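Side-chain contacts in sulfite reductase [ferredoxin] (Mycobacterium tuberculosis, PDB 1ZJ8), which probably reduces sulfite to sulfide with electrons from ferredoxin, using a siroheme and a [4Fe-4S] cluster, in the biosynthesis of sulfur-containing amino acids and cofactors: residues P278-A283 / R325-G330; N353-A358 / D404-L409; V506-H511 / G533-R538. One frame throughout, in Å; residues are numbered along the deposited sequence.

Contact 1. Residues P278-A283 / R325-G330; sequences PEVWAA and RPLIDG
The guanidinium of Arg325 and the carboxylate of Glu279 approach with their planes 58° apart, so the two flat groups do not meet as a coplanar, two-pronged pair. A single oxygen does most of the reaching: Glu279 OE1 stands 3.7 Å from Arg325 NH2 and 4.1 Å from Arg325 NE. This is a long salt bridge, better read as electrostatic attraction across the outer side of the contact than as a directed bond. The side chains of Val280 and Arg325 cross at about a right angle, and Val280 CG2, 4.0 Å from Arg325 NH2, lies oblique to the guanidinium plane, so NH2 has both a carboxylate oxygen and a methyl as neighbours. The reach of the arginine follows from its torsions. CG sits between the backbone N and the carbonyl carbon (chi1 79°), and the chain then runs extended from CG to NE, carrying the charged end across to the helix. Deeper in, the same Val280 CG2 also faces Leu327 CD2 at 4.3 Å, a loose apolar contact. The pairing illustrates how an ion pair near solvent can border a buried aliphatic patch. Glu276, just before the helix, adds a second, weak long ion pair to Arg325 NH2. Beyond the pair, Val280 rests on Phe238 and Val272, and Leu327 on Ala270, all from strands of the mixed sheet, which with helix 277-291 belongs to the first of the chain's two nitrite and sulphite reductase 4Fe-4S domains. The short, weakly bonded strand about 328-329 lies at an edge of that sheet, antiparallel to strand 266-272, while helix 311-323 supplies Leu318 and Arg315 beside Leu327. The contact thus joins helix 277-291 to the segment that leads from helix 311-323 into the edge of the sheet.

Contact 2. Residues N353-A358 / D404-L409; sequences NAVGVA and DLIAGL
Val355 and Val357 face Ile406 and Leu409 in a strand-on-helix packing of the ferredoxin-like half domain, where helix 399-411 lies against an antiparallel sheet. Strand 353-357 and helix 404-409 run nearly parallel, 13° apart, with their axes 10.5 Å from each other. At the start of the strand, Asn353 ND2 is hydrogen-bonded to Ile397 O at the end of the adjoining strand and to Asp399 OD1 at the start of helix 399-411. Val355 then makes the broader contact. Its CG1, anti to the backbone N (chi1 174°), meets Ile406 CD1 at 3.5 Å, while CG2 stands 4.1 Å from the same Ile406 CD1, so the isoleucine tip is set against both valine methyls. Gly356 follows, and the alternation of the strand brings Val357 back onto the helix side. Val355 thus spans Ile406 and Leu409, about one turn apart, while Val357 meets Leu409. On the same side Leu375 of helix 366-379 packs against Leu405 and Leu409, joining the two helices. Val357 and Leu409 cross at about a right angle, and the leucine lends one methyl to both valines: Leu409 CD1 lies 3.7 Å from Val357 CG1 and 4.1 Å from Val355 CG1.

Contact 3. Residues V506-H511 / G533-R538; sequences VHLGGH and GDYIDR
Tyr535 OH meets the apolar side chains of Val506 and Leu508, and is hydrogen-bonded to the backbone carbonyl Leu565 O near the chain's C-terminus. Across the contact Val506 CG1 lies 3.3 Å from Tyr535 OH, and Leu508 brings both its branches to the same oxygen, CD1 at 3.5 Å and CD2 at 3.7 Å from Tyr535 OH. Here helix 532-545 packs on strand 500-508 in the mixed sheet of the second 4Fe-4S domain. The two strand residues and the tyrosine come from opposite directions, the helix sending the long side chain and the strand offering aliphatic ones. With CG anti to the backbone N (chi1 170°), the ring projects from the helix and carries its hydroxyl to the sheet. Val506 CG1 also stands 4.0 Å from Tyr535 CZ, meeting the ring obliquely. Val527 of the neighbouring strand 520-528 touches both Val506 and Tyr535, and Leu565 packs on Leu508. One turn on along the helix, Arg538 NE is hydrogen-bonded to Arg566 O. The contact therefore combines two kinds of chemistry: hydrocarbon packing seats the phenol against the sheet, while its hydroxyl, set against methyls, is hydrogen-bonded to the C-terminal tail, linking helix, sheet and chain end.

How the contacts relate
The three contacts follow one another along the chain and are separate in space: contact 1 lies about 40 Å from contact 2 and 41 Å from contact 3, centre to centre, while contacts 2 and 3 are 30 Å apart, with nearest atoms about 17 Å apart. Contacts 1 and 3 fall in the two stretches of the chain that share the 4Fe-4S domain family, contact 2 in a ferredoxin-like half domain. All three lie away from the siroheme and the cluster. The sheet of contact 3 leads to the cluster: its strands 425-427 and 469-472 run directly into Cys428 and the Gly473-Cys474 segment.

Contact 1. Residues P278-A283 / R325-G330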
loop_
_atom_site.group_PDB
_atom_site.type_symbol
_atom_site.label_atom_id
_atom_site.label_comp_id
_atom_site.label_asym_id
_atom_site.label_seq_id
_atom_site.Cartn_x
_atom_site.Cartn_y
_atom_site.Cartn_z
ATOM N N PRO A 278 19.425 -2.253 9.003
ATOM C CA PRO A 278 19.071 -0.909 9.502
ATOM C C PRO A 278 20.066 0.198 9.087
ATOM O O PRO A 278 19.665 1.332 8.752
ATOM C CB PRO A 278 19.069 -1.102 11.029
ATOM C CG PRO A 278 18.751 -2.534 11.242
ATOM C CD PRO A 278 19.391 -3.263 10.078
ATOM N N GLU A 279 21.347 -0.161 9.118
ATOM C CA GLU A 279 22.467 0.727 8.773
ATOM C C GLU A 279 22.393 1.164 7.286
ATOM O O GLU A 279 22.462 2.346 6.923
ATOM C CB GLU A 279 23.755 -0.076 8.991
ATOM C CG GLU A 279 24.896 0.618 9.652
ATOM C CD GLU A 279 26.148 -0.283 9.683
ATOM O OE1 GLU A 279 26.489 -0.909 8.640
ATOM O OE2 GLU A 279 26.805 -0.354 10.754
ATOM N N VAL A 280 22.261 0.163 6.434
ATOM C CA VAL A 280 22.235 0.367 5.006
ATOM C C VAL A 280 20.965 1.121 4.633
ATOM O O VAL A 280 20.988 1.992 3.749
ATOM C CB VAL A 280 22.286 -0.982 4.284
ATOM C CG1 VAL A 280 22.050 -0.805 2.787
ATOM C CG2 VAL A 280 23.619 -1.684 4.564
ATOM N N TRP A 281 19.860 0.781 5.308
ATOM C CA TRP A 281 18.589 1.463 5.088
ATOM C C TRP A 281 18.779 2.951 5.344
ATOM O O TRP A 281 18.336 3.788 4.546
ATOM C CB TRP A 281 17.506 0.895 6.001
ATOM C CG TRP A 281 16.171 1.538 5.830
ATOM C CD1 TRP A 281 15.158 1.127 5.009
ATOM C CD2 TRP A 281 15.695 2.715 6.496
ATOM N NE1 TRP A 281 14.081 1.977 5.121
ATOM C CE2 TRP A 281 14.382 2.958 6.031
ATOM C CE3 TRP A 281 16.252 3.597 7.426
ATOM C CZ2 TRP A 281 13.613 4.033 6.484
ATOM C CZ3 TRP A 281 15.478 4.662 7.876
ATOM C CH2 TRP A 281 14.171 4.867 7.405
ATOM N N ALA A 282 19.460 3.272 6.447
ATOM C CA ALA A 282 19.695 4.670 6.816
ATOM C C ALA A 282 20.489 5.403 5.723
ATOM O O ALA A 282 20.165 6.529 5.354
ATOM C CB ALA A 282 20.402 4.750 8.154
ATOM N N ALA A 283 21.497 4.734 5.188
ATOM C CA ALA A 283 22.362 5.319 4.192
ATOM C C ALA A 283 21.613 5.622 2.891
ATOM O O ALA A 283 21.814 6.673 2.257
ATOM C CB ALA A 283 23.512 4.392 3.925
ATOM N N ARG A 325 32.267 2.354 3.016
ATOM C CA ARG A 325 32.749 0.985 2.767
ATOM C C ARG A 325 32.030 0.324 1.588
ATOM O O ARG A 325 30.915 0.719 1.236
ATOM C CB ARG A 325 32.562 0.111 4.009
ATOM C CG ARG A 325 31.146 -0.384 4.167
ATOM C CD ARG A 325 30.840 -0.855 5.567
ATOM N NE ARG A 325 29.414 -1.144 5.709
ATOM C CZ ARG A 325 28.804 -2.219 5.208
ATOM N NH1 ARG A 325 29.477 -3.140 4.522
ATOM N NH2 ARG A 325 27.505 -2.377 5.403
ATOM N N PRO A 326 32.650 -0.701 0.979
ATOM C CA PRO A 326 31.921 -1.370 -0.101
ATOM C C PRO A 326 30.783 -2.241 0.448
ATOM O O PRO A 326 30.807 -2.610 1.630
ATOM C CB PRO A 326 33.005 -2.220 -0.795
ATOM C CG PRO A 326 34.086 -2.383 0.189
ATOM C CD PRO A 326 33.982 -1.293 1.209
ATOM N N LEU A 327 29.782 -2.504 -0.397
ATOM C CA LEU A 327 28.788 -3.534 -0.135
ATOM C C LEU A 327 29.290 -4.791 -0.788
ATOM O O LEU A 327 29.985 -4.723 -1.801
ATOM C CB LEU A 327 27.447 -3.167 -0.741
ATOM C CG LEU A 327 26.746 -1.975 -0.106
ATOM C CD1 LEU A 327 25.551 -1.540 -0.947
ATOM C CD2 LEU A 327 26.316 -2.350 1.299
ATOM N N ILE A 328 28.946 -5.933 -0.199
ATOM C CA ILE A 328 29.283 -7.232 -0.764
ATOM C C ILE A 328 28.386 -7.473 -1.988
ATOM O O ILE A 328 27.201 -7.160 -1.949
ATOM C CB ILE A 328 29.083 -8.360 0.270
ATOM C CG1 ILE A 328 29.963 -8.125 1.508
ATOM C CG2 ILE A 328 29.341 -9.750 -0.344
ATOM C CD1 ILE A 328 29.145 -7.729 2.767
ATOM N N ASP A 329 28.965 -7.991 -3.075
ATOM C CA ASP A 329 28.209 -8.356 -4.272
ATOM C C ASP A 329 27.315 -9.551 -3.942
ATOM O O ASP A 329 27.688 -10.415 -3.141
ATOM C CB ASP A 329 29.144 -8.752 -5.431
ATOM C CG ASP A 329 29.839 -7.559 -6.103
ATOM O OD1 ASP A 329 29.497 -6.370 -5.861
ATOM O OD2 ASP A 329 30.744 -7.833 -6.912
ATOM N N GLY A 330 26.138 -9.608 -4.566
ATOM C CA GLY A 330 25.233 -10.731 -4.352
ATOM C C GLY A 330 24.345 -10.983 -5.544
ATOM O O GLY A 330 24.181 -10.127 -6.383
#

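Contact 2. Residues N353-A358 / D404-L409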
loop_
_atom_site.group_PDB
_atom_site.type_symbol
_atom_site.label_atom_id
_atom_site.label_comp_id
_atom_site.label_asym_id
_atom_site.label_seq_id
_atom_site.Cartn_x
_atom_site.Cartn_y
_atom_site.Cartn_z
ATOM N N ASN A 353 -0.983 -23.617 12.414
ATOM C CA ASN A 353 -1.433 -23.144 11.119
ATOM C C ASN A 353 -1.590 -21.656 11.039
ATOM O O ASN A 353 -1.919 -21.001 12.016
ATOM C CB ASN A 353 -2.791 -23.737 10.780
ATOM C CG ASN A 353 -2.751 -25.227 10.645
ATOM O OD1 ASN A 353 -2.385 -25.773 9.590
ATOM N ND2 ASN A 353 -3.137 -25.910 11.724
ATOM N N ALA A 354 -1.385 -21.130 9.843
ATOM C CA ALA A 354 -1.806 -19.774 9.490
ATOM C C ALA A 354 -3.017 -19.813 8.545
ATOM O O ALA A 354 -3.052 -20.593 7.597
ATOM C CB ALA A 354 -0.657 -19.019 8.805
ATOM N N VAL A 355 -3.966 -18.922 8.770
ATOM C CA VAL A 355 -5.197 -18.856 7.991
ATOM C C VAL A 355 -5.323 -17.439 7.435
ATOM O O VAL A 355 -5.389 -16.484 8.197
ATOM C CB VAL A 355 -6.409 -19.176 8.910
ATOM C CG1 VAL A 355 -7.740 -18.977 8.205
ATOM C CG2 VAL A 355 -6.281 -20.583 9.445
ATOM N N GLY A 356 -5.330 -17.293 6.114
ATOM C CA GLY A 356 -5.516 -15.966 5.494
ATOM C C GLY A 356 -6.942 -15.779 4.993
ATOM O O GLY A 356 -7.523 -16.689 4.389
ATOM N N VAL A 357 -7.509 -14.606 5.231
ATOM C CA VAL A 357 -8.879 -14.341 4.822
ATOM C C VAL A 357 -8.942 -13.136 3.924
ATOM O O VAL A 357 -8.111 -12.235 4.002
ATOM C CB VAL A 357 -9.835 -14.078 5.997
ATOM C CG1 VAL A 357 -10.154 -15.361 6.705
ATOM C CG2 VAL A 357 -9.273 -13.047 6.967
ATOM N N ALA A 358 -9.967 -13.121 3.085
ATOM C CA ALA A 358 -10.084 -12.127 2.029
ATOM C C ALA A 358 -11.371 -11.362 2.198
ATOM O O ALA A 358 -12.435 -11.865 1.863
ATOM C CB ALA A 358 -10.066 -12.785 0.631
ATOM N N ASP A 404 -13.458 -24.479 13.541
ATOM C CA ASP A 404 -14.305 -23.493 14.238
ATOM C C ASP A 404 -13.925 -22.061 13.897
ATOM O O ASP A 404 -14.801 -21.275 13.541
ATOM C CB ASP A 404 -14.317 -23.721 15.746
ATOM C CG ASP A 404 -15.131 -24.957 16.138
ATOM O OD1 ASP A 404 -15.991 -25.418 15.344
ATOM O OD2 ASP A 404 -14.903 -25.479 17.243
ATOM N N LEU A 405 -12.634 -21.732 13.955
ATOM C CA LEU A 405 -12.159 -20.418 13.501
ATOM C C LEU A 405 -12.636 -20.079 12.068
ATOM O O LEU A 405 -13.257 -19.051 11.828
ATOM C CB LEU A 405 -10.638 -20.355 13.544
ATOM C CG LEU A 405 -10.071 -18.962 13.283
ATOM C CD1 LEU A 405 -10.528 -18.045 14.399
ATOM C CD2 LEU A 405 -8.569 -18.957 13.215
ATOM N N ILE A 406 -12.342 -20.951 11.108
ATOM C CA ILE A 406 -12.751 -20.720 9.716
ATOM C C ILE A 406 -14.251 -20.336 9.644
ATOM O O ILE A 406 -14.627 -19.393 8.940
ATOM C CB ILE A 406 -12.515 -21.980 8.791
ATOM C CG1 ILE A 406 -11.064 -22.507 8.870
ATOM C CG2 ILE A 406 -12.932 -21.693 7.338
ATOM C CD1 ILE A 406 -10.027 -21.630 8.252
ATOM N N ALA A 407 -15.098 -21.070 10.365
ATOM C CA ALA A 407 -16.539 -20.849 10.294
ATOM C C ALA A 407 -16.902 -19.473 10.867
ATOM O O ALA A 407 -17.607 -18.679 10.231
ATOM C CB ALA A 407 -17.297 -21.954 11.008
ATOM N N GLY A 408 -16.393 -19.176 12.052
ATOM C CA GLY A 408 -16.549 -17.846 12.621
ATOM C C GLY A 408 -16.168 -16.724 11.671
ATOM O O GLY A 408 -16.878 -15.715 11.583
ATOM N N LEU A 409 -15.043 -16.900 10.969
ATOM C CA LEU A 409 -14.524 -15.909 10.048
ATOM C C LEU A 409 -15.460 -15.728 8.864
ATOM O O LEU A 409 -15.721 -14.612 8.429
ATOM C CB LEU A 409 -13.136 -16.338 9.568
ATOM C CG LEU A 409 -12.000 -16.208 10.590
ATOM C CD1 LEU A 409 -10.760 -16.867 10.061
ATOM C CD2 LEU A 409 -11.690 -14.774 10.914
#

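Contact 3. Residues V506-H511 / G533-R538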
loop_
_atom_site.group_PDB
_atom_site.type_symbol
_atom_site.label_atom_id
_atom_site.label_comp_id
_atom_site.label_asym_id
_atom_site.label_seq_id
_atom_site.Cartn_x
_atom_site.Cartn_y
_atom_site.Cartn_z
ATOM N N VAL A 506 -8.265 1.759 -19.123
ATOM C CA VAL A 506 -7.983 0.349 -18.888
ATOM C C VAL A 506 -6.524 -0.004 -19.171
ATOM O O VAL A 506 -6.011 0.269 -20.254
ATOM C CB VAL A 506 -8.894 -0.494 -19.807
ATOM C CG1 VAL A 506 -8.554 -1.992 -19.763
ATOM C CG2 VAL A 506 -10.353 -0.244 -19.422
ATOM N N HIS A 507 -5.858 -0.622 -18.202
ATOM C CA HIS A 507 -4.495 -1.108 -18.393
ATOM C C HIS A 507 -4.572 -2.626 -18.303
ATOM O O HIS A 507 -5.147 -3.164 -17.355
ATOM C CB HIS A 507 -3.538 -0.540 -17.335
ATOM C CG HIS A 507 -3.406 0.960 -17.356
ATOM N ND1 HIS A 507 -2.225 1.603 -17.674
ATOM C CD2 HIS A 507 -4.298 1.944 -17.073
ATOM C CE1 HIS A 507 -2.399 2.913 -17.604
ATOM N NE2 HIS A 507 -3.647 3.146 -17.239
ATOM N N LEU A 508 -4.029 -3.320 -19.294
ATOM C CA LEU A 508 -4.146 -4.768 -19.339
ATOM C C LEU A 508 -2.782 -5.450 -19.283
ATOM O O LEU A 508 -1.836 -5.019 -19.944
ATOM C CB LEU A 508 -4.902 -5.177 -20.598
ATOM C CG LEU A 508 -6.394 -4.824 -20.583
ATOM C CD1 LEU A 508 -6.937 -4.672 -21.992
ATOM C CD2 LEU A 508 -7.194 -5.879 -19.835
ATOM N N GLY A 509 -2.681 -6.514 -18.489
ATOM C CA GLY A 509 -1.514 -7.405 -18.525
ATOM C C GLY A 509 -0.300 -7.048 -17.661
ATOM O O GLY A 509 0.785 -7.582 -17.870
ATOM N N GLY A 510 -0.475 -6.174 -16.674
ATOM C CA GLY A 510 0.611 -5.852 -15.730
ATOM C C GLY A 510 0.903 -6.975 -14.733
ATOM O O GLY A 510 0.016 -7.756 -14.387
ATOM N N HIS A 511 2.140 -7.070 -14.273
ATOM C CA HIS A 511 2.497 -8.036 -13.256
ATOM C C HIS A 511 3.889 -7.756 -12.702
ATOM O O HIS A 511 4.740 -7.177 -13.382
ATOM C CB HIS A 511 2.477 -9.456 -13.828
ATOM C CG HIS A 511 3.493 -9.706 -14.900
ATOM N ND1 HIS A 511 3.276 -9.386 -16.223
ATOM C CD2 HIS A 511 4.722 -10.275 -14.854
ATOM C CE1 HIS A 511 4.328 -9.733 -16.947
ATOM N NE2 HIS A 511 5.224 -10.270 -16.138
ATOM N N GLY A 533 -18.575 -4.490 -14.945
ATOM C CA GLY A 533 -18.942 -5.906 -14.937
ATOM C C GLY A 533 -19.153 -6.448 -16.328
ATOM O O GLY A 533 -18.733 -7.561 -16.641
ATOM N N ASP A 534 -19.813 -5.664 -17.171
ATOM C CA ASP A 534 -19.999 -6.033 -18.572
ATOM C C ASP A 534 -18.659 -6.236 -19.256
ATOM O O ASP A 534 -18.426 -7.245 -19.915
ATOM C CB ASP A 534 -20.746 -4.932 -19.333
ATOM C CG ASP A 534 -22.174 -4.735 -18.858
ATOM O OD1 ASP A 534 -22.925 -5.721 -18.776
ATOM O OD2 ASP A 534 -22.560 -3.579 -18.604
ATOM N N TYR A 535 -17.784 -5.255 -19.099
ATOM C CA TYR A 535 -16.481 -5.281 -19.749
ATOM C C TYR A 535 -15.613 -6.464 -19.311
ATOM O O TYR A 535 -15.062 -7.177 -20.147
ATOM C CB TYR A 535 -15.730 -3.978 -19.481
ATOM C CG TYR A 535 -14.302 -4.064 -19.920
ATOM C CD1 TYR A 535 -13.934 -3.708 -21.204
ATOM C CD2 TYR A 535 -13.329 -4.553 -19.070
ATOM C CE1 TYR A 535 -12.637 -3.816 -21.617
ATOM C CE2 TYR A 535 -12.031 -4.665 -19.469
ATOM C CZ TYR A 535 -11.684 -4.293 -20.739
ATOM O OH TYR A 535 -10.369 -4.401 -21.144
ATOM N N ILE A 536 -15.477 -6.643 -17.999
ATOM C CA ILE A 536 -14.704 -7.755 -17.443
ATOM C C ILE A 536 -15.226 -9.092 -17.981
ATOM O O ILE A 536 -14.449 -9.948 -18.397
ATOM C CB ILE A 536 -14.793 -7.831 -15.892
ATOM C CG1 ILE A 536 -14.212 -6.598 -15.215
ATOM C CG2 ILE A 536 -14.051 -9.060 -15.370
ATOM C CD1 ILE A 536 -12.807 -6.382 -15.534
ATOM N N ASP A 537 -16.546 -9.261 -17.938
ATOM C CA ASP A 537 -17.197 -10.454 -18.453
ATOM C C ASP A 537 -16.835 -10.671 -19.918
ATOM O O ASP A 537 -16.374 -11.754 -20.291
ATOM C CB ASP A 537 -18.714 -10.321 -18.296
ATOM C CG ASP A 537 -19.487 -11.498 -18.900
ATOM O OD1 ASP A 537 -19.964 -12.363 -18.136
ATOM O OD2 ASP A 537 -19.642 -11.549 -20.140
ATOM N N ARG A 538 -17.039 -9.635 -20.737
ATOM C CA ARG A 538 -16.727 -9.692 -22.162
ATOM C C ARG A 538 -15.296 -10.180 -22.350
ATOM O O ARG A 538 -15.077 -11.216 -22.969
ATOM C CB ARG A 538 -16.928 -8.310 -22.790
ATOM C CG ARG A 538 -16.741 -8.221 -24.296
ATOM C CD ARG A 538 -17.425 -6.960 -24.854
ATOM N NE ARG A 538 -16.962 -5.701 -24.249
ATOM C CZ ARG A 538 -17.688 -4.872 -23.475
ATOM N NH1 ARG A 538 -18.950 -5.128 -23.127
ATOM N NH2 ARG A 538 -17.123 -3.758 -23.015
#